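Local coordinates for oxysterol-binding protein homolog 1 (Saccharomyces cerevisiae, PDB 5H28), which carries lipids, sterols included, between membranes, and is targeted to the nucleus-vacuole junction by its ankyrin-repeat domain, the part in this chain, which interacts with NVJ1, at residues 46-49 against 50-54; 54-57 against 58-62; 100-103 against 104-108; 125-129 against 130-134. All coordinates share one frame; numbering follows the deposited sequence.

Interaction 1 of 4, residues 46-49 against 50-54; sequences HYAV and QVAPM
Y47 and Q50 both carry CG beside the backbone N and opposite the carbonyl carbon (chi1 -64° in each), and this shared choice sends their side chains the same way, side by side, from neighbouring turns of helix 44-51. The Q50 chain stays extended beyond CG (chi2 -169°), which brings its amide alongside the tyrosine. OE1 of Q50 lies at the ring edge, near the plane of the ring, 3.9 Å from Y47 CD1, so the contact is made at the edge; the amide and ring planes are 37° apart. Nearer the backbone, Q50 CG lies 3.4 Å from H46 O and covers that carbonyl oxygen. With an alanine here, the edge of Y47 would probably lose its amide neighbour and H46 O the methylene that covers it.

The backbone illustrates how a helix finishes. Q50 N bonds to H46 O at 3.2 Å and V51 N to Y47 O at 3.1 Å, and each of these amides also has a weak bond one residue shorter. The last bond, from A52 N to A48 O, is 2.8 Å long, and there the chain leaves helical geometry. A52 CB packs 4.2 Å from A48 CB. P53 follows as N-cap of the next helix, and the two helices joined by this short turn form the helix-turn-helix of an ankyrin repeat.

R98 binds V49 O and A52 O, closing off the helix end, while H46 NE2 donates to N87 O. Y47 packs on helix 2-15, and V49 and Q50 meet A93 and I92 of helix 89-95.

Interaction 2 of 4, residues 54-57 against 58-62; sequences MAVI and KEIVH
This is an intrahelical contact, one turn against the next, in which V56 meets I60 and A55 meets E59 along helix 54-64. V56 turns CG1 opposite its backbone N (chi1 172°), and this branch meets the end of I60 slantwise, CG1 to I60 CD1 3.9 Å. The I60 chain gets there by passing close over the backbone, with its CG1 3.3 Å from V56 O, the same oxygen that accepts from I60 N at 3.0 Å.

In the predicted first ankyrin repeat this is the second helix of the helix-turn-helix. Its apolar side looks in two directions: I57 and I60 lie on A48 of the preceding helix, 44-51, while I57 and V61 reach I101 and F104 of helix 99-106 in the predicted second repeat.

The polar side is bridged by water. E59 CG sits beside A55 O, at 3.2 Å, and the bend at chi2 (-59°) turns the carboxylate outward from the helix. One water spans the gap, donating to E59 OE2 at 2.7 Å and to A55 O at 2.9 Å; A55 O thus takes both this water and the amide of E59. K58 runs out fully extended, and its CD lies in the plane of the H62 ring, at the ring edge. In the backbone, K58 N meets M54 O nearly head-on, at 2.9 Å and 165° at the hydrogen, opening the regular run of backbone bonds.

Interaction 3 of 4, residues 100-103 against 104-108; sequences DIVA and FLLDQ
The second helix of the predicted second ankyrin repeat, 99-106, has two pairs of side chains, I101 with L105 and V102 with L106, as worked examples of packing between residues four apart. In each pair the side chains lie side by side and point the same way. I101 offers CG2, which stands 3.9 Å from L105 CD1, and V102 offers CG1 at the same distance from L106 CD1. Both leucines have CG on the side of the backbone N (chi1 -68° for L105), which draws the branch point down over the carbonyl one turn back; L105 CG comes within 3.2 Å of I101 O. That oxygen also accepts from L105 N at 2.9 Å, in a nearly straight bond.

Both pairs rest on helix 89-95, but they differ beyond it: I101 also lies against I57 of helix 54-64, V102 against M135 and M136 of helix 130-156. L105 reaches L90 of helix 89-95 and L79 and I111 in loops. Replacing L105 by alanine is likely to open a gap beside I101 CG2 and to cost L90, L79 and I111 one of their apolar contacts.

Toward the end of the helix the bonds shorten by one residue: D107 N holds A103 O only weakly and turns to F104 O. Q108 folds back, its CD over one face of the F104 ring, 3.8 Å above the plane and toward the rim. From there Q108 NE2 donates to F104 O at 2.9 Å, coming from above the carbonyl plane, while D107 N approaches the same oxygen from the opposite face.

Interaction 4 of 4, residues 125-129 against 130-134; sequences EMCKN and LNIAQ
N129 and N131 lie side by side at the start of helix 130-156, pointing the same way with their amide planes 37° apart, and the first of them is the helix N-cap. N129 holds CG opposite its backbone N (chi1 -176°), which swings the amide over the first turn. There OD1 accepts from N131 N at 2.8 Å, in the plane of the side-chain carbonyl. Amides of the first turn lack the carbonyl of a preceding turn, and I132 N is shared weakly between N129 OD1 and N129 O. N131 CB lies just beyond the same side-chain oxygen, 3.1 Å from N129 OD1.

Against I132 the asparagine is set differently: the two side chains cross at about a right angle, with N129 CG 3.8 Å from I132 CG1. C127, before the cap, points toward the helix and adds an apolar touch, SG to I132 CG2 at 3.8 Å. Outside the pair, C127 rests on A94 of helix 89-95, and N129 and I132 on S97, so the start of the long helix is set against the second predicted repeat. C127 CB finally meets A133 CB at 3.9 Å, beside the bond from A133 N to N129 O.

How the interactions relate
From the N terminus, interaction 1 ends helix 44-51 and interaction 2 begins helix 54-64; they share M54, and the tight turn between them folds the second helix back, so that I57 CD1 rests on A48 O. Interaction 3 follows further along, in helix 99-106. It touches both: I57 meets I101, V61 meets F104, and M54 CE lies over D100 O, which joins the first two predicted repeats. Interaction 4 closes the loop after helix 99-106 and starts helix 130-156. It reaches interaction 3 through V102 and I132 but stays about 10 Å from interaction 1 at the nearest atoms. None nests or crosses: 1 and 2 join end to end at M54, 3 and 4 follow further on.

Interaction 1 of 4, residues 46-49 against 50-54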
loop_
_atom_site.group_PDB
_atom_site.type_symbol
_atom_site.label_atom_id
_atom_site.label_comp_id
_atom_site.label_asym_id
_atom_site.label_seq_id
_atom_site.Cartn_x
_atom_site.Cartn_y
_atom_site.Cartn_z
ATOM N N HIS A 46 18.410 -2.138 5.828
ATOM C CA HIS A 46 18.439 -3.553 6.193
ATOM C C HIS A 46 19.565 -3.769 7.196
ATOM O O HIS A 46 19.378 -4.388 8.244
ATOM C CB HIS A 46 18.730 -4.441 4.976
ATOM C CG HIS A 46 17.549 -4.682 4.091
ATOM N ND1 HIS A 46 17.025 -3.714 3.259
ATOM C CD2 HIS A 46 16.808 -5.796 3.883
ATOM C CE1 HIS A 46 16.015 -4.224 2.578
ATOM N NE2 HIS A 46 15.862 -5.487 2.938
ATOM N N TYR A 47 20.746 -3.264 6.860
ATOM C CA TYR A 47 21.895 -3.435 7.733
ATOM C C TYR A 47 21.725 -2.723 9.066
ATOM O O TYR A 47 22.179 -3.216 10.095
ATOM C CB TYR A 47 23.173 -2.959 7.030
ATOM C CG TYR A 47 23.522 -3.784 5.810
ATOM C CD1 TYR A 47 23.514 -5.177 5.865
ATOM C CD2 TYR A 47 23.855 -3.176 4.602
ATOM C CE1 TYR A 47 23.824 -5.946 4.747
ATOM C CE2 TYR A 47 24.168 -3.940 3.473
ATOM C CZ TYR A 47 24.149 -5.321 3.557
ATOM O OH TYR A 47 24.450 -6.085 2.451
ATOM N N ALA A 48 21.065 -1.571 9.056
ATOM C CA ALA A 48 20.852 -0.832 10.292
ATOM C C ALA A 48 19.920 -1.610 11.207
ATOM O O ALA A 48 20.131 -1.660 12.416
ATOM C CB ALA A 48 20.274 0.536 9.994
ATOM N N VAL A 49 18.883 -2.215 10.633
ATOM C CA VAL A 49 17.946 -3.001 11.428
ATOM C C VAL A 49 18.679 -4.168 12.089
ATOM O O VAL A 49 18.324 -4.595 13.188
ATOM C CB VAL A 49 16.792 -3.545 10.550
ATOM C CG1 VAL A 49 16.004 -4.613 11.302
ATOM C CG2 VAL A 49 15.876 -2.406 10.152
ATOM N N GLN A 50 19.718 -4.668 11.435
ATOM C CA GLN A 50 20.461 -5.789 11.984
ATOM C C GLN A 50 21.474 -5.448 13.070
ATOM O O GLN A 50 21.697 -6.250 13.975
ATOM C CB GLN A 50 21.186 -6.544 10.866
ATOM C CG GLN A 50 20.263 -7.194 9.859
ATOM C CD GLN A 50 20.992 -8.148 8.939
ATOM O OE1 GLN A 50 21.951 -7.772 8.264
ATOM N NE2 GLN A 50 20.536 -9.395 8.907
ATOM N N VAL A 51 22.075 -4.262 13.005
ATOM C CA VAL A 51 23.114 -3.929 13.978
ATOM C C VAL A 51 23.054 -2.610 14.741
ATOM O O VAL A 51 23.692 -2.481 15.789
ATOM C CB VAL A 51 24.515 -3.973 13.302
ATOM C CG1 VAL A 51 24.663 -5.239 12.477
ATOM C CG2 VAL A 51 24.724 -2.736 12.428
ATOM N N ALA A 52 22.293 -1.641 14.246
ATOM C CA ALA A 52 22.257 -0.320 14.867
ATOM C C ALA A 52 21.213 -0.043 15.943
ATOM O O ALA A 52 20.189 -0.716 16.024
ATOM C CB ALA A 52 22.142 0.742 13.768
ATOM N N PRO A 53 21.479 0.964 16.796
ATOM C CA PRO A 53 20.567 1.357 17.872
ATOM C C PRO A 53 19.333 2.016 17.260
ATOM O O PRO A 53 19.384 2.535 16.143
ATOM C CB PRO A 53 21.389 2.359 18.682
ATOM C CG PRO A 53 22.799 1.947 18.420
ATOM C CD PRO A 53 22.776 1.644 16.943
ATOM N N MET A 54 18.231 1.990 17.995
ATOM C CA MET A 54 16.985 2.591 17.541
ATOM C C MET A 54 17.168 4.039 17.086
ATOM O O MET A 54 16.597 4.458 16.077
ATOM C CB MET A 54 15.949 2.529 18.669
ATOM C CG MET A 54 14.708 3.382 18.441
ATOM S SD MET A 54 13.706 2.836 17.056
ATOM C CE MET A 54 12.318 2.093 17.923
#

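Interaction 2 of 4, residues 54-57 against 58-62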
loop_
_atom_site.group_PDB
_atom_site.type_symbol
_atom_site.label_atom_id
_atom_site.label_comp_id
_atom_site.label_asym_id
_atom_site.label_seq_id
_atom_site.Cartn_x
_atom_site.Cartn_y
_atom_site.Cartn_z
ATOM N N MET A 54 18.231 1.990 17.995
ATOM C CA MET A 54 16.985 2.591 17.541
ATOM C C MET A 54 17.168 4.039 17.086
ATOM O O MET A 54 16.597 4.458 16.077
ATOM C CB MET A 54 15.949 2.529 18.669
ATOM C CG MET A 54 14.708 3.382 18.441
ATOM S SD MET A 54 13.706 2.836 17.056
ATOM C CE MET A 54 12.318 2.093 17.923
ATOM N N ALA A 55 17.958 4.804 17.836
ATOM C CA ALA A 55 18.193 6.205 17.503
ATOM C C ALA A 55 18.713 6.369 16.079
ATOM O O ALA A 55 18.281 7.264 15.350
ATOM C CB ALA A 55 19.176 6.822 18.496
ATOM N N VAL A 56 19.638 5.499 15.686
ATOM C CA VAL A 56 20.218 5.551 14.349
ATOM C C VAL A 56 19.196 5.156 13.287
ATOM O O VAL A 56 19.094 5.800 12.243
ATOM C CB VAL A 56 21.455 4.635 14.256
ATOM C CG1 VAL A 56 21.940 4.536 12.815
ATOM C CG2 VAL A 56 22.560 5.195 15.142
ATOM N N ILE A 57 18.445 4.094 13.546
ATOM C CA ILE A 57 17.428 3.661 12.601
ATOM C C ILE A 57 16.417 4.785 12.376
ATOM O O ILE A 57 16.021 5.066 11.239
ATOM C CB ILE A 57 16.728 2.389 13.116
ATOM C CG1 ILE A 57 17.734 1.234 13.080
ATOM C CG2 ILE A 57 15.485 2.078 12.281
ATOM C CD1 ILE A 57 17.320 0.034 13.874
ATOM N N LYS A 58 16.008 5.442 13.456
ATOM C CA LYS A 58 15.053 6.527 13.324
ATOM C C LYS A 58 15.603 7.679 12.491
ATOM O O LYS A 58 14.900 8.224 11.639
ATOM C CB LYS A 58 14.639 7.060 14.691
ATOM C CG LYS A 58 13.671 8.202 14.572
ATOM C CD LYS A 58 13.395 8.885 15.880
ATOM C CE LYS A 58 12.653 10.184 15.636
ATOM N NZ LYS A 58 12.508 10.991 16.848
ATOM N N GLU A 59 16.851 8.063 12.743
ATOM C CA GLU A 59 17.458 9.157 11.996
ATOM C C GLU A 59 17.563 8.825 10.511
ATOM O O GLU A 59 17.335 9.683 9.663
ATOM C CB GLU A 59 18.850 9.486 12.540
ATOM C CG GLU A 59 18.877 10.033 13.963
ATOM C CD GLU A 59 18.072 11.306 14.133
ATOM O OE1 GLU A 59 18.079 12.156 13.221
ATOM O OE2 GLU A 59 17.442 11.462 15.199
ATOM N N ILE A 60 17.914 7.583 10.193
ATOM C CA ILE A 60 18.027 7.171 8.800
ATOM C C ILE A 60 16.682 7.334 8.095
ATOM O O ILE A 60 16.600 7.900 7.007
ATOM C CB ILE A 60 18.475 5.694 8.697
ATOM C CG1 ILE A 60 19.948 5.568 9.091
ATOM C CG2 ILE A 60 18.257 5.173 7.281
ATOM C CD1 ILE A 60 20.427 4.131 9.190
ATOM N N VAL A 61 15.622 6.850 8.732
ATOM C CA VAL A 61 14.292 6.934 8.151
ATOM C C VAL A 61 13.770 8.364 8.029
ATOM O O VAL A 61 13.253 8.752 6.981
ATOM C CB VAL A 61 13.286 6.079 8.958
ATOM C CG1 VAL A 61 11.867 6.346 8.484
ATOM C CG2 VAL A 61 13.620 4.599 8.793
ATOM N N HIS A 62 13.913 9.155 9.085
ATOM C CA HIS A 62 13.422 10.525 9.043
ATOM C C HIS A 62 14.221 11.437 8.123
ATOM O O HIS A 62 13.686 12.414 7.598
ATOM C CB HIS A 62 13.369 11.111 10.453
ATOM C CG HIS A 62 12.272 10.538 11.297
ATOM N ND1 HIS A 62 10.951 10.543 10.904
ATOM C CD2 HIS A 62 12.299 9.945 12.511
ATOM C CE1 HIS A 62 10.212 9.974 11.840
ATOM N NE2 HIS A 62 11.007 9.603 12.827
HETATM O O HOH W 1 17.250 9.476 16.949
#

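Interaction 3 of 4, residues 100-103 against 104-108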
loop_
_atom_site.group_PDB
_atom_site.type_symbol
_atom_site.label_atom_id
_atom_site.label_comp_id
_atom_site.label_asym_id
_atom_site.label_seq_id
_atom_site.Cartn_x
_atom_site.Cartn_y
_atom_site.Cartn_z
ATOM N N ASP A 100 10.538 -2.996 18.763
ATOM C CA ASP A 100 10.443 -1.549 18.679
ATOM C C ASP A 100 10.643 -1.054 17.249
ATOM O O ASP A 100 9.996 -0.098 16.828
ATOM C CB ASP A 100 11.427 -0.884 19.657
ATOM C CG ASP A 100 12.867 -1.330 19.464
ATOM O OD1 ASP A 100 13.116 -2.409 18.882
ATOM O OD2 ASP A 100 13.764 -0.595 19.926
ATOM N N ILE A 101 11.513 -1.717 16.493
ATOM C CA ILE A 101 11.751 -1.329 15.104
ATOM C C ILE A 101 10.520 -1.698 14.280
ATOM O O ILE A 101 10.103 -0.954 13.389
ATOM C CB ILE A 101 12.972 -2.059 14.508
ATOM C CG1 ILE A 101 14.228 -1.728 15.307
ATOM C CG2 ILE A 101 13.162 -1.659 13.054
ATOM C CD1 ILE A 101 15.455 -2.387 14.733
ATOM N N VAL A 102 9.949 -2.862 14.571
ATOM C CA VAL A 102 8.754 -3.310 13.875
ATOM C C VAL A 102 7.628 -2.295 14.071
ATOM O O VAL A 102 6.990 -1.874 13.108
ATOM C CB VAL A 102 8.290 -4.692 14.398
ATOM C CG1 VAL A 102 6.921 -5.044 13.836
ATOM C CG2 VAL A 102 9.297 -5.764 14.000
ATOM N N ALA A 103 7.385 -1.898 15.318
ATOM C CA ALA A 103 6.327 -0.942 15.604
ATOM C C ALA A 103 6.583 0.401 14.928
ATOM O O ALA A 103 5.662 1.019 14.390
ATOM C CB ALA A 103 6.183 -0.755 17.108
ATOM N N PHE A 104 7.837 0.846 14.950
ATOM C CA PHE A 104 8.205 2.112 14.329
ATOM C C PHE A 104 7.938 2.062 12.830
ATOM O O PHE A 104 7.314 2.957 12.270
ATOM C CB PHE A 104 9.685 2.415 14.585
ATOM C CG PHE A 104 10.217 3.575 13.789
ATOM C CD1 PHE A 104 9.762 4.869 14.020
ATOM C CD2 PHE A 104 11.178 3.370 12.803
ATOM C CE1 PHE A 104 10.257 5.942 13.283
ATOM C CE2 PHE A 104 11.680 4.441 12.058
ATOM C CZ PHE A 104 11.217 5.727 12.300
ATOM N N LEU A 105 8.405 1.005 12.177
ATOM C CA LEU A 105 8.192 0.883 10.744
ATOM C C LEU A 105 6.704 0.833 10.387
ATOM O O LEU A 105 6.272 1.456 9.412
ATOM C CB LEU A 105 8.908 -0.362 10.210
ATOM C CG LEU A 105 10.440 -0.333 10.226
ATOM C CD1 LEU A 105 10.974 -1.701 9.814
ATOM C CD2 LEU A 105 10.959 0.759 9.295
ATOM N N LEU A 106 5.914 0.112 11.181
ATOM C CA LEU A 106 4.480 0.006 10.917
ATOM C C LEU A 106 3.748 1.337 11.077
ATOM O O LEU A 106 2.630 1.487 10.591
ATOM C CB LEU A 106 3.844 -1.057 11.819
ATOM C CG LEU A 106 4.190 -2.500 11.432
ATOM C CD1 LEU A 106 3.613 -3.473 12.439
ATOM C CD2 LEU A 106 3.646 -2.789 10.042
ATOM N N ASP A 107 4.377 2.301 11.746
ATOM C CA ASP A 107 3.754 3.610 11.928
ATOM C C ASP A 107 4.148 4.613 10.845
ATOM O O ASP A 107 3.672 5.745 10.844
ATOM C CB ASP A 107 4.108 4.206 13.295
ATOM C CG ASP A 107 3.406 3.505 14.443
ATOM O OD1 ASP A 107 2.297 2.967 14.229
ATOM O OD2 ASP A 107 3.956 3.507 15.565
ATOM N N GLN A 108 5.012 4.207 9.922
ATOM C CA GLN A 108 5.451 5.114 8.864
ATOM C C GLN A 108 4.455 5.213 7.718
ATOM O O GLN A 108 3.844 4.224 7.324
ATOM C CB GLN A 108 6.814 4.679 8.329
ATOM C CG GLN A 108 7.885 4.637 9.401
ATOM C CD GLN A 108 7.889 5.892 10.245
ATOM O OE1 GLN A 108 8.170 6.985 9.752
ATOM N NE2 GLN A 108 7.562 5.745 11.523
#

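Interaction 4 of 4, residues 125-129 against 130-134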
loop_
_atom_site.group_PDB
_atom_site.type_symbol
_atom_site.label_atom_id
_atom_site.label_comp_id
_atom_site.label_asym_id
_atom_site.label_seq_id
_atom_site.Cartn_x
_atom_site.Cartn_y
_atom_site.Cartn_z
ATOM N N GLU A 125 4.920 -13.246 9.335
ATOM C CA GLU A 125 5.173 -14.683 9.360
ATOM C C GLU A 125 6.626 -15.015 9.674
ATOM O O GLU A 125 6.972 -16.185 9.840
ATOM C CB GLU A 125 4.800 -15.307 8.019
ATOM C CG GLU A 125 3.377 -15.042 7.584
ATOM C CD GLU A 125 3.090 -15.625 6.222
ATOM O OE1 GLU A 125 2.842 -16.848 6.127
ATOM O OE2 GLU A 125 3.135 -14.861 5.241
ATOM N N MET A 126 7.476 -13.994 9.748
ATOM C CA MET A 126 8.890 -14.198 10.054
ATOM C C MET A 126 9.111 -14.234 11.563
ATOM O O MET A 126 10.169 -14.651 12.033
ATOM C CB MET A 126 9.741 -13.063 9.470
ATOM C CG MET A 126 9.649 -12.885 7.962
ATOM S SD MET A 126 10.421 -14.216 7.022
ATOM C CE MET A 126 12.173 -13.817 7.231
ATOM N N CYS A 127 8.111 -13.791 12.320
ATOM C CA CYS A 127 8.217 -13.747 13.775
ATOM C C CYS A 127 8.316 -15.094 14.472
ATOM O O CYS A 127 7.519 -16.000 14.224
ATOM C CB CYS A 127 7.022 -13.008 14.382
ATOM S SG CYS A 127 6.874 -11.268 13.986
ATOM N N LYS A 128 9.306 -15.209 15.351
ATOM C CA LYS A 128 9.485 -16.405 16.154
ATOM C C LYS A 128 8.800 -16.029 17.466
ATOM O O LYS A 128 8.212 -16.868 18.147
ATOM C CB LYS A 128 10.970 -16.674 16.393
ATOM C CG LYS A 128 11.266 -17.970 17.127
ATOM C CD LYS A 128 12.766 -18.149 17.321
ATOM C CE LYS A 128 13.082 -19.457 18.027
ATOM N NZ LYS A 128 12.578 -20.631 17.261
ATOM N N ASN A 129 8.876 -14.741 17.795
ATOM C CA ASN A 129 8.262 -14.189 19.002
ATOM C C ASN A 129 6.820 -13.835 18.639
ATOM O O ASN A 129 6.570 -12.832 17.967
ATOM C CB ASN A 129 9.017 -12.926 19.434
ATOM C CG ASN A 129 8.489 -12.345 20.728
ATOM O OD1 ASN A 129 7.303 -12.458 21.024
ATOM N ND2 ASN A 129 9.364 -11.705 21.498
ATOM N N LEU A 130 5.869 -14.649 19.087
ATOM C CA LEU A 130 4.468 -14.408 18.756
ATOM C C LEU A 130 3.857 -13.173 19.410
ATOM O O LEU A 130 2.773 -12.737 19.016
ATOM C CB LEU A 130 3.630 -15.651 19.063
ATOM C CG LEU A 130 4.040 -16.886 18.254
ATOM C CD1 LEU A 130 3.106 -18.036 18.590
ATOM C CD2 LEU A 130 3.992 -16.579 16.757
ATOM N N ASN A 131 4.540 -12.606 20.401
ATOM C CA ASN A 131 4.049 -11.389 21.033
ATOM C C ASN A 131 4.257 -10.264 20.015
ATOM O O ASN A 131 3.430 -9.359 19.889
ATOM C CB ASN A 131 4.820 -11.096 22.326
ATOM C CG ASN A 131 4.420 -9.774 22.957
ATOM O OD1 ASN A 131 3.234 -9.474 23.095
ATOM N ND2 ASN A 131 5.410 -8.981 23.354
ATOM N N ILE A 132 5.367 -10.318 19.287
ATOM C CA ILE A 132 5.627 -9.310 18.270
ATOM C C ILE A 132 4.623 -9.530 17.135
ATOM O O ILE A 132 4.073 -8.573 16.589
ATOM C CB ILE A 132 7.080 -9.409 17.731
ATOM C CG1 ILE A 132 8.064 -9.019 18.838
ATOM C CG2 ILE A 132 7.257 -8.489 16.518
ATOM C CD1 ILE A 132 9.532 -9.126 18.443
ATOM N N ALA A 133 4.367 -10.792 16.798
ATOM C CA ALA A 133 3.411 -11.103 15.736
ATOM C C ALA A 133 2.027 -10.562 16.098
ATOM O O ALA A 133 1.327 -10.008 15.249
ATOM C CB ALA A 133 3.344 -12.613 15.503
ATOM N N GLN A 134 1.629 -10.728 17.356
ATOM C CA GLN A 134 0.329 -10.241 17.799
ATOM C C GLN A 134 0.234 -8.727 17.640
ATOM O O GLN A 134 -0.785 -8.203 17.186
ATOM C CB GLN A 134 0.085 -10.649 19.257
ATOM C CG GLN A 134 -1.204 -10.112 19.845
ATOM C CD GLN A 134 -1.029 -8.759 20.502
ATOM O OE1 GLN A 134 -2.004 -8.069 20.794
ATOM N NE2 GLN A 134 0.220 -8.376 20.755
#